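Local structure of sister chromatid cohesion protein (5T8V) at residues 773-776 and 777-781; 789-792 and 793-797; 811-814 and 815-818. The protein probably acts as a cohesin loader that binds chromatin, and is represented here by its C-terminal fragment, built of helical HEAT repeats. All coordinates share one frame; numbering follows the deposited sequence.

Interaction 1: 773-776 and 777-781; sequences LSEH and VILMV
Val777 N donates to Leu773 O over 2.9 Å with the hydrogen nearly in line (168°), the straightest of the backbone bonds that join 773-776 to 777-781. Leu779 N to Glu775 O and Met780 N to His776 O continue the ladder, each also 2.9 Å long. On the Glu775 flank the side chains meet as well: CG of Glu775 lies 4.2 Å from CD1 of Leu779, the two chains crossing at a slant. Glu775 has CG anti to its N (chi1 -162°) and then folds at chi2, which leaves the carboxylate close beside the leucine, with OE1 in a salt bridge to Arg723 of helix 723-735. Leu779 also packs on Arg723 and on Arg726, and an alanine in its place would probably open a gap against helix 723-735 and leave CG of Glu775 without its apolar neighbour. One turn round, CG of Met780 lies beside the His776 carbonyl, and the Met780 side chain also packs on Trp756 and Phe849. This is the regular i to i+4 pattern of an alpha helix, here one of the amphipathic helices stacked in a HEAT-repeat protein, with Met780 and Val781 turned inward against helix 839-852.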
ATOM      1  N   LEU A 773     -34.555  15.018  -9.660  1.00 69.62           N
ATOM      2  CA  LEU A 773     -34.169  16.403  -9.911  1.00 68.64           C
ATOM      3  C   LEU A 773     -34.095  17.190  -8.608  1.00 66.56           C
ATOM      4  O   LEU A 773     -33.136  17.934  -8.366  1.00 65.33           O
ATOM      5  CB  LEU A 773     -35.165  17.048 -10.875  1.00 69.62           C
ATOM      6  CG  LEU A 773     -34.811  18.440 -11.400  1.00 68.91           C
ATOM      7  CD1 LEU A 773     -33.768  18.349 -12.502  1.00 69.96           C
ATOM      8  CD2 LEU A 773     -36.057  19.155 -11.890  1.00 68.83           C
ATOM      9  N   SER A 774     -35.110  17.035  -7.755  1.00 63.86           N
ATOM     10  CA  SER A 774     -35.085  17.665  -6.440  1.00 62.61           C
ATOM     11  C   SER A 774     -33.797  17.328  -5.700  1.00 60.98           C
ATOM     12  O   SER A 774     -33.174  18.199  -5.079  1.00 59.93           O
ATOM     13  CB  SER A 774     -36.301  17.222  -5.624  1.00 63.43           C
ATOM     14  OG  SER A 774     -37.507  17.515  -6.310  1.00 64.68           O
ATOM     15  N   GLU A 775     -33.374  16.064  -5.763  1.00 61.42           N
ATOM     16  CA  GLU A 775     -32.133  15.673  -5.107  1.00 59.81           C
ATOM     17  C   GLU A 775     -30.940  16.388  -5.728  1.00 59.25           C
ATOM     18  O   GLU A 775     -30.034  16.833  -5.014  1.00 58.77           O
ATOM     19  CB  GLU A 775     -31.953  14.156  -5.181  1.00 59.29           C
ATOM     20  CG  GLU A 775     -30.957  13.604  -4.179  1.00 57.08           C
ATOM     21  CD  GLU A 775     -31.388  13.837  -2.745  1.00 56.68           C
ATOM     22  OE1 GLU A 775     -32.573  14.166  -2.524  1.00 57.55           O
ATOM     23  OE2 GLU A 775     -30.540  13.699  -1.838  1.00 56.16           O
ATOM     24  N   HIS A 776     -30.923  16.514  -7.055  1.00 45.86           N
ATOM     25  CA  HIS A 776     -29.855  17.258  -7.716  1.00 45.36           C
ATOM     26  C   HIS A 776     -29.767  18.680  -7.171  1.00 44.05           C
ATOM     27  O   HIS A 776     -28.717  19.110  -6.679  1.00 42.23           O
ATOM     28  CB  HIS A 776     -30.085  17.272  -9.229  1.00 47.17           C
ATOM     29  CG  HIS A 776     -29.527  16.080  -9.939  1.00 47.39           C
ATOM     30  ND1 HIS A 776     -28.395  16.144 -10.723  1.00 46.86           N
ATOM     31  CD2 HIS A 776     -29.945  14.792  -9.988  1.00 47.44           C
ATOM     32  CE1 HIS A 776     -28.139  14.948 -11.223  1.00 46.99           C
ATOM     33  NE2 HIS A 776     -29.064  14.110 -10.792  1.00 47.48           N
ATOM     34  N   VAL A 777     -30.874  19.424  -7.242  1.00 58.88           N
ATOM     35  CA  VAL A 777     -30.856  20.821  -6.814  1.00 58.07           C
ATOM     36  C   VAL A 777     -30.434  20.927  -5.353  1.00 55.44           C
ATOM     37  O   VAL A 777     -29.603  21.768  -4.989  1.00 54.10           O
ATOM     38  CB  VAL A 777     -32.224  21.488  -7.059  1.00 60.13           C
ATOM     39  CG1 VAL A 777     -33.349  20.702  -6.421  1.00 61.90           C
ATOM     40  CG2 VAL A 777     -32.222  22.917  -6.535  1.00 59.20           C
ATOM     41  N   ILE A 778     -30.996  20.078  -4.491  1.00 55.95           N
ATOM     42  CA  ILE A 778     -30.655  20.150  -3.073  1.00 53.40           C
ATOM     43  C   ILE A 778     -29.164  19.906  -2.880  1.00 51.94           C
ATOM     44  O   ILE A 778     -28.488  20.633  -2.143  1.00 51.19           O
ATOM     45  CB  ILE A 778     -31.507  19.159  -2.258  1.00 53.71           C
ATOM     46  CG1 ILE A 778     -32.982  19.570  -2.316  1.00 56.05           C
ATOM     47  CG2 ILE A 778     -31.038  19.122  -0.800  1.00 52.26           C
ATOM     48  CD1 ILE A 778     -33.936  18.586  -1.662  1.00 57.20           C
ATOM     49  N   LEU A 779     -28.627  18.883  -3.547  1.00 36.39           N
ATOM     50  CA  LEU A 779     -27.202  18.590  -3.427  1.00 35.59           C
ATOM     51  C   LEU A 779     -26.359  19.773  -3.882  1.00 35.64           C
ATOM     52  O   LEU A 779     -25.302  20.053  -3.301  1.00 34.96           O
ATOM     53  CB  LEU A 779     -26.850  17.342  -4.235  1.00 36.01           C
ATOM     54  CG  LEU A 779     -27.377  16.006  -3.702  1.00 35.85           C
ATOM     55  CD1 LEU A 779     -27.036  14.889  -4.675  1.00 36.61           C
ATOM     56  CD2 LEU A 779     -26.820  15.694  -2.322  1.00 34.59           C
ATOM     57  N   MET A 780     -26.806  20.479  -4.922  1.00 49.09           N
ATOM     58  CA  MET A 780     -26.080  21.665  -5.365  1.00 49.47           C
ATOM     59  C   MET A 780     -26.113  22.752  -4.299  1.00 47.64           C
ATOM     60  O   MET A 780     -25.075  23.330  -3.953  1.00 46.57           O
ATOM     61  CB  MET A 780     -26.671  22.178  -6.678  1.00 51.04           C
ATOM     62  CG  MET A 780     -26.539  21.202  -7.833  1.00 53.78           C
ATOM     63  SD  MET A 780     -27.133  21.883  -9.387  1.00 55.68           S
ATOM     64  CE  MET A 780     -25.841  23.059  -9.744  1.00 55.38           C
ATOM     65  N   VAL A 781     -27.300  23.039  -3.759  1.00 44.68           N
ATOM     66  CA  VAL A 781     -27.422  24.069  -2.730  1.00 43.17           C
ATOM     67  C   VAL A 781     -26.507  23.749  -1.555  1.00 42.08           C
ATOM     68  O   VAL A 781     -25.739  24.602  -1.093  1.00 41.46           O
ATOM     69  CB  VAL A 781     -28.890  24.207  -2.282  1.00 43.19           C
ATOM     70  CG1 VAL A 781     -29.014  25.204  -1.138  1.00 42.42           C
ATOM     71  CG2 VAL A 781     -29.759  24.644  -3.448  1.00 43.62           C
TER

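Interaction 2: 789-792 and 793-797; sequences VANV and LDKVL
Lys795 sets off with CG anti to its carbonyl carbon (chi1 -75°), which sends the chain back toward Asn791, whose own CG is anti to the backbone N (chi1 175°). The two side chains therefore approach one turn apart, OD1 of Asn791 lying 4.3 Å from CG of Lys795. That is a loose contact of an amide oxygen with a methylene, and the lysine finds its polar partners further on. Bends at chi2 and chi4 curl the chain so that NZ comes back to its neighbour Asp794, with a salt bridge of 3.4 Å to OD2, and NZ is also hydrogen-bonded to OE1 of Gln798 in the next turn. The ammonium is thus shared between a carboxylate and an amide oxygen.

Beneath this polar flank the backbone does the joining. Asp794 N reaches Ala790 O at 3.0 Å, Lys795 N bonds Asn791 O at the same length, and Val796 N bonds Val792 O at 2.9 Å in a more bent bond (N-H...O 147°). CG2 of Val796, anti to its own carbonyl carbon, lies beside that same Val792 O. At the start, CB of Leu793 lies 3.6 Å from Val789 O, bringing the loop that leads into the helix up against its first turn.

The apolar residues face several neighbours. Val789 and Val796 pack on Leu734 of helix 723-735, Val792 and Val796 meet Val737 in the loop after it, and Leu793 lies on Ile848 of helix 839-852. Asp794 also lies against that helix, at Lys851 and Ala852. Leu797 touches Phe757 and helix 808-824, so this short helix is bordered by three others: 723-735, 808-824 and 839-852.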
ATOM      1  N   VAL A 789     -16.959  27.874  -3.393  1.00 46.08           N
ATOM      2  CA  VAL A 789     -17.080  27.210  -4.686  1.00 46.87           C
ATOM      3  C   VAL A 789     -18.090  27.959  -5.546  1.00 46.84           C
ATOM      4  O   VAL A 789     -18.975  27.351  -6.157  1.00 47.54           O
ATOM      5  CB  VAL A 789     -17.491  25.736  -4.511  1.00 46.66           C
ATOM      6  CG1 VAL A 789     -17.362  24.993  -5.817  1.00 47.98           C
ATOM      7  CG2 VAL A 789     -16.633  25.049  -3.449  1.00 46.86           C
ATOM      8  N   ALA A 790     -17.967  29.282  -5.606  1.00 41.54           N
ATOM      9  CA  ALA A 790     -18.892  30.087  -6.393  1.00 40.60           C
ATOM     10  C   ALA A 790     -18.319  30.354  -7.779  1.00 42.57           C
ATOM     11  O   ALA A 790     -18.863  29.888  -8.786  1.00 44.18           O
ATOM     12  CB  ALA A 790     -19.198  31.400  -5.674  1.00 39.89           C
ATOM     13  N   ASN A 791     -17.218  31.105  -7.838  1.00 63.17           N
ATOM     14  CA  ASN A 791     -16.574  31.395  -9.114  1.00 65.89           C
ATOM     15  C   ASN A 791     -16.257  30.111  -9.870  1.00 65.54           C
ATOM     16  O   ASN A 791     -16.406  30.042 -11.099  1.00 66.42           O
ATOM     17  CB  ASN A 791     -15.301  32.208  -8.872  1.00 68.98           C
ATOM     18  CG  ASN A 791     -14.507  32.445 -10.139  1.00 73.04           C
ATOM     19  OD1 ASN A 791     -13.636  31.650 -10.497  1.00 74.86           O
ATOM     20  ND2 ASN A 791     -14.797  33.546 -10.824  1.00 73.27           N
ATOM     21  N   VAL A 792     -15.839  29.073  -9.147  1.00 44.20           N
ATOM     22  CA  VAL A 792     -15.415  27.837  -9.797  1.00 44.59           C
ATOM     23  C   VAL A 792     -16.591  27.192 -10.516  1.00 44.27           C
ATOM     24  O   VAL A 792     -16.520  26.894 -11.713  1.00 45.89           O
ATOM     25  CB  VAL A 792     -14.787  26.875  -8.774  1.00 44.43           C
ATOM     26  CG1 VAL A 792     -14.082  25.753  -9.494  1.00 45.58           C
ATOM     27  CG2 VAL A 792     -13.805  27.604  -7.853  1.00 45.35           C
ATOM     28  N   LEU A 793     -17.694  26.967  -9.796  1.00 42.44           N
ATOM     29  CA  LEU A 793     -18.883  26.399 -10.423  1.00 42.30           C
ATOM     30  C   LEU A 793     -19.346  27.255 -11.595  1.00 43.73           C
ATOM     31  O   LEU A 793     -19.805  26.730 -12.616  1.00 44.79           O
ATOM     32  CB  LEU A 793     -20.003  26.249  -9.393  1.00 40.37           C
ATOM     33  CG  LEU A 793     -21.379  25.839  -9.932  1.00 40.33           C
ATOM     34  CD1 LEU A 793     -21.284  24.618 -10.834  1.00 41.34           C
ATOM     35  CD2 LEU A 793     -22.334  25.556  -8.785  1.00 38.65           C
ATOM     36  N   ASP A 794     -19.231  28.578 -11.469  1.00 60.65           N
ATOM     37  CA  ASP A 794     -19.551  29.454 -12.590  1.00 63.48           C
ATOM     38  C   ASP A 794     -18.740  29.071 -13.821  1.00 65.07           C
ATOM     39  O   ASP A 794     -19.293  28.875 -14.910  1.00 66.08           O
ATOM     40  CB  ASP A 794     -19.298  30.912 -12.205  1.00 65.80           C
ATOM     41  CG  ASP A 794     -19.457  31.861 -13.376  1.00 68.83           C
ATOM     42  OD1 ASP A 794     -20.263  31.560 -14.281  1.00 68.73           O
ATOM     43  OD2 ASP A 794     -18.774  32.907 -13.392  1.00 71.35           O
ATOM     44  N   LYS A 795     -17.420  28.945 -13.664  1.00 63.40           N
ATOM     45  CA  LYS A 795     -16.587  28.592 -14.808  1.00 65.67           C
ATOM     46  C   LYS A 795     -16.820  27.163 -15.284  1.00 65.90           C
ATOM     47  O   LYS A 795     -16.542  26.862 -16.450  1.00 67.55           O
ATOM     48  CB  LYS A 795     -15.112  28.806 -14.467  1.00 67.13           C
ATOM     49  CG  LYS A 795     -14.703  30.274 -14.455  1.00 68.88           C
ATOM     50  CD  LYS A 795     -14.651  30.862 -15.866  1.00 72.27           C
ATOM     51  CE  LYS A 795     -14.805  32.377 -15.854  1.00 73.36           C
ATOM     52  NZ  LYS A 795     -16.205  32.802 -15.553  1.00 71.24           N
ATOM     53  N   VAL A 796     -17.323  26.277 -14.424  1.00 49.25           N
ATOM     54  CA  VAL A 796     -17.717  24.946 -14.880  1.00 49.48           C
ATOM     55  C   VAL A 796     -18.934  25.045 -15.791  1.00 50.22           C
ATOM     56  O   VAL A 796     -18.975  24.444 -16.871  1.00 52.10           O
ATOM     57  CB  VAL A 796     -17.988  24.019 -13.681  1.00 47.13           C
ATOM     58  CG1 VAL A 796     -18.454  22.644 -14.156  1.00 47.41           C
ATOM     59  CG2 VAL A 796     -16.743  23.877 -12.822  1.00 46.60           C
ATOM     60  N   LEU A 797     -19.945  25.807 -15.365  1.00 55.82           N
ATOM     61  CA  LEU A 797     -21.141  25.974 -16.183  1.00 57.25           C
ATOM     62  C   LEU A 797     -20.818  26.662 -17.503  1.00 62.54           C
ATOM     63  O   LEU A 797     -21.403  26.331 -18.541  1.00 65.20           O
ATOM     64  CB  LEU A 797     -22.198  26.768 -15.412  1.00 53.85           C
ATOM     65  CG  LEU A 797     -23.061  25.973 -14.432  1.00 51.06           C
ATOM     66  CD1 LEU A 797     -23.855  26.915 -13.543  1.00 49.43           C
ATOM     67  CD2 LEU A 797     -23.998  25.033 -15.178  1.00 51.66           C
TER

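Interaction 3: 811-814 and 815-818; sequences SMEV and CRKL
Arg816 N bonds Met812 O at 2.9 Å, with the donor in the carbonyl plane, and two more bonds of the same length follow: Lys817 N to Glu813 O and Leu818 N to Val814 O. The second donor does not use a lone pair, since Lys817 N stands above the plane of the Glu813 carbonyl, 37° out of it. Outside the backbone, Glu813 and Arg816 lie side by side, pointing the same way. What touches is a methylene: CG of Glu813 comes to the edge of the guanidinium, in its plane, 3.3 Å from NH1. The carboxylate stays further off, OE2 being 4.6 Å from NH1 with the two flat groups turned 46° apart; this is too far for a salt bridge, though the opposite charges probably still attract. On the guanidinium, NH2 has a weak hydrogen bond to Ser855 O. Leu818 has CG anti to its carbonyl carbon (chi1 -83°), which sets CG beside Val814 O. CG1 of Val814 lies 4.3 Å from SG of Cys815, and the cysteine goes on to pack against Phe757 and Leu856. Such a division, charged residues on the outer face, Cys815 and Leu818 buried on the other, is that of an amphipathic alpha helix in a HEAT-repeat stack.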
ATOM      1  N   SER A 811     -27.062  19.417 -22.797  1.00 96.94           N
ATOM      2  CA  SER A 811     -26.880  19.780 -21.397  1.00 92.53           C
ATOM      3  C   SER A 811     -27.401  21.173 -21.074  1.00 89.97           C
ATOM      4  O   SER A 811     -27.216  21.640 -19.944  1.00 87.71           O
ATOM      5  CB  SER A 811     -25.398  19.690 -21.024  1.00 92.37           C
ATOM      6  OG  SER A 811     -24.644  20.687 -21.695  1.00 93.84           O
ATOM      7  N   MET A 812     -28.037  21.849 -22.032  1.00 89.17           N
ATOM      8  CA  MET A 812     -28.566  23.186 -21.787  1.00 86.52           C
ATOM      9  C   MET A 812     -29.910  23.123 -21.073  1.00 85.00           C
ATOM     10  O   MET A 812     -30.111  23.779 -20.043  1.00 83.89           O
ATOM     11  CB  MET A 812     -28.698  23.937 -23.114  1.00 88.28           C
ATOM     12  CG  MET A 812     -29.126  25.394 -22.989  1.00 86.98           C
ATOM     13  SD  MET A 812     -27.797  26.484 -22.448  1.00 86.03           S
ATOM     14  CE  MET A 812     -28.572  28.083 -22.670  1.00 86.88           C
ATOM     15  N   GLU A 813     -30.843  22.331 -21.603  1.00107.91           N
ATOM     16  CA  GLU A 813     -32.185  22.287 -21.041  1.00107.69           C
ATOM     17  C   GLU A 813     -32.234  21.547 -19.710  1.00105.23           C
ATOM     18  O   GLU A 813     -33.203  21.715 -18.960  1.00104.26           O
ATOM     19  CB  GLU A 813     -33.144  21.654 -22.048  1.00111.20           C
ATOM     20  CG  GLU A 813     -33.505  22.596 -23.188  1.00114.28           C
ATOM     21  CD  GLU A 813     -34.047  21.880 -24.406  1.00118.57           C
ATOM     22  OE1 GLU A 813     -34.912  20.995 -24.242  1.00119.89           O
ATOM     23  OE2 GLU A 813     -33.605  22.202 -25.530  1.00120.79           O
ATOM     24  N   VAL A 814     -31.219  20.740 -19.391  1.00 94.41           N
ATOM     25  CA  VAL A 814     -31.149  20.157 -18.055  1.00 90.76           C
ATOM     26  C   VAL A 814     -30.823  21.237 -17.033  1.00 87.01           C
ATOM     27  O   VAL A 814     -31.329  21.217 -15.904  1.00 85.84           O
ATOM     28  CB  VAL A 814     -30.128  19.002 -18.016  1.00 91.59           C
ATOM     29  CG1 VAL A 814     -28.695  19.522 -17.894  1.00 90.24           C
ATOM     30  CG2 VAL A 814     -30.456  18.042 -16.880  1.00 90.51           C
ATOM     31  N   CYS A 815     -29.973  22.197 -17.410  1.00 51.28           N
ATOM     32  CA  CYS A 815     -29.756  23.363 -16.562  1.00 49.43           C
ATOM     33  C   CYS A 815     -30.993  24.249 -16.534  1.00 49.46           C
ATOM     34  O   CYS A 815     -31.313  24.849 -15.502  1.00 47.75           O
ATOM     35  CB  CYS A 815     -28.543  24.154 -17.050  1.00 49.83           C
ATOM     36  SG  CYS A 815     -26.963  23.302 -16.859  1.00 49.59           S
ATOM     37  N   ARG A 816     -31.705  24.343 -17.660  1.00 70.85           N
ATOM     38  CA  ARG A 816     -32.941  25.117 -17.674  1.00 69.24           C
ATOM     39  C   ARG A 816     -33.947  24.552 -16.680  1.00 67.30           C
ATOM     40  O   ARG A 816     -34.592  25.307 -15.944  1.00 67.06           O
ATOM     41  CB  ARG A 816     -33.534  25.144 -19.083  1.00 71.40           C
ATOM     42  CG  ARG A 816     -34.906  25.803 -19.161  1.00 70.33           C
ATOM     43  CD  ARG A 816     -35.331  26.089 -20.594  1.00 71.78           C
ATOM     44  NE  ARG A 816     -34.542  27.165 -21.200  1.00 70.73           N
ATOM     45  CZ  ARG A 816     -33.672  27.020 -22.199  1.00 71.08           C
ATOM     46  NH1 ARG A 816     -33.454  25.834 -22.752  1.00 72.34           N
ATOM     47  NH2 ARG A 816     -33.017  28.079 -22.657  1.00 70.81           N
ATOM     48  N   LYS A 817     -34.092  23.226 -16.638  1.00 79.17           N
ATOM     49  CA  LYS A 817     -35.034  22.614 -15.711  1.00 79.23           C
ATOM     50  C   LYS A 817     -34.491  22.537 -14.291  1.00 75.12           C
ATOM     51  O   LYS A 817     -35.282  22.451 -13.346  1.00 74.52           O
ATOM     52  CB  LYS A 817     -35.427  21.219 -16.203  1.00 82.96           C
ATOM     53  CG  LYS A 817     -36.273  21.250 -17.472  1.00 87.75           C
ATOM     54  CD  LYS A 817     -37.113  19.989 -17.643  1.00 89.52           C
ATOM     55  CE  LYS A 817     -36.316  18.849 -18.259  1.00 90.01           C
ATOM     56  NZ  LYS A 817     -35.947  19.121 -19.677  1.00 91.80           N
ATOM     57  N   LEU A 818     -33.168  22.564 -14.115  1.00 63.23           N
ATOM     58  CA  LEU A 818     -32.608  22.724 -12.777  1.00 59.55           C
ATOM     59  C   LEU A 818     -32.970  24.089 -12.207  1.00 59.17           C
ATOM     60  O   LEU A 818     -33.539  24.188 -11.113  1.00 58.52           O
ATOM     61  CB  LEU A 818     -31.089  22.542 -12.812  1.00 56.62           C
ATOM     62  CG  LEU A 818     -30.566  21.105 -12.770  1.00 54.87           C
ATOM     63  CD1 LEU A 818     -29.080  21.077 -13.088  1.00 53.75           C
ATOM     64  CD2 LEU A 818     -30.826  20.471 -11.410  1.00 53.72           C
TER

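Interactions 1 and 3 lie within helices, whereas interaction 2 takes in the loop leading into its helix. Helix 808-824, carrying interaction 3, touches both others: CD2 of Leu818 packs on CB of His776 (3.9 Å) from interaction 1, and SG of Cys815 on CD2 of Leu797 (3.8 Å) from interaction 2. Interactions 1 and 2 do not touch. Each has a buried side (Val777, Leu779 and Met780; Leu793 and Val796; Cys815 and Leu818) and an exposed one (Ser774; Asn791 and Lys795; Glu813 and Lys817). Glu775 spends its charge on another helix, Lys795 finds its partners along its own, and the acid-base pair of interaction 3 remains loose. Interactions 1 and 2 both lean on helices 723-735 and 839-852.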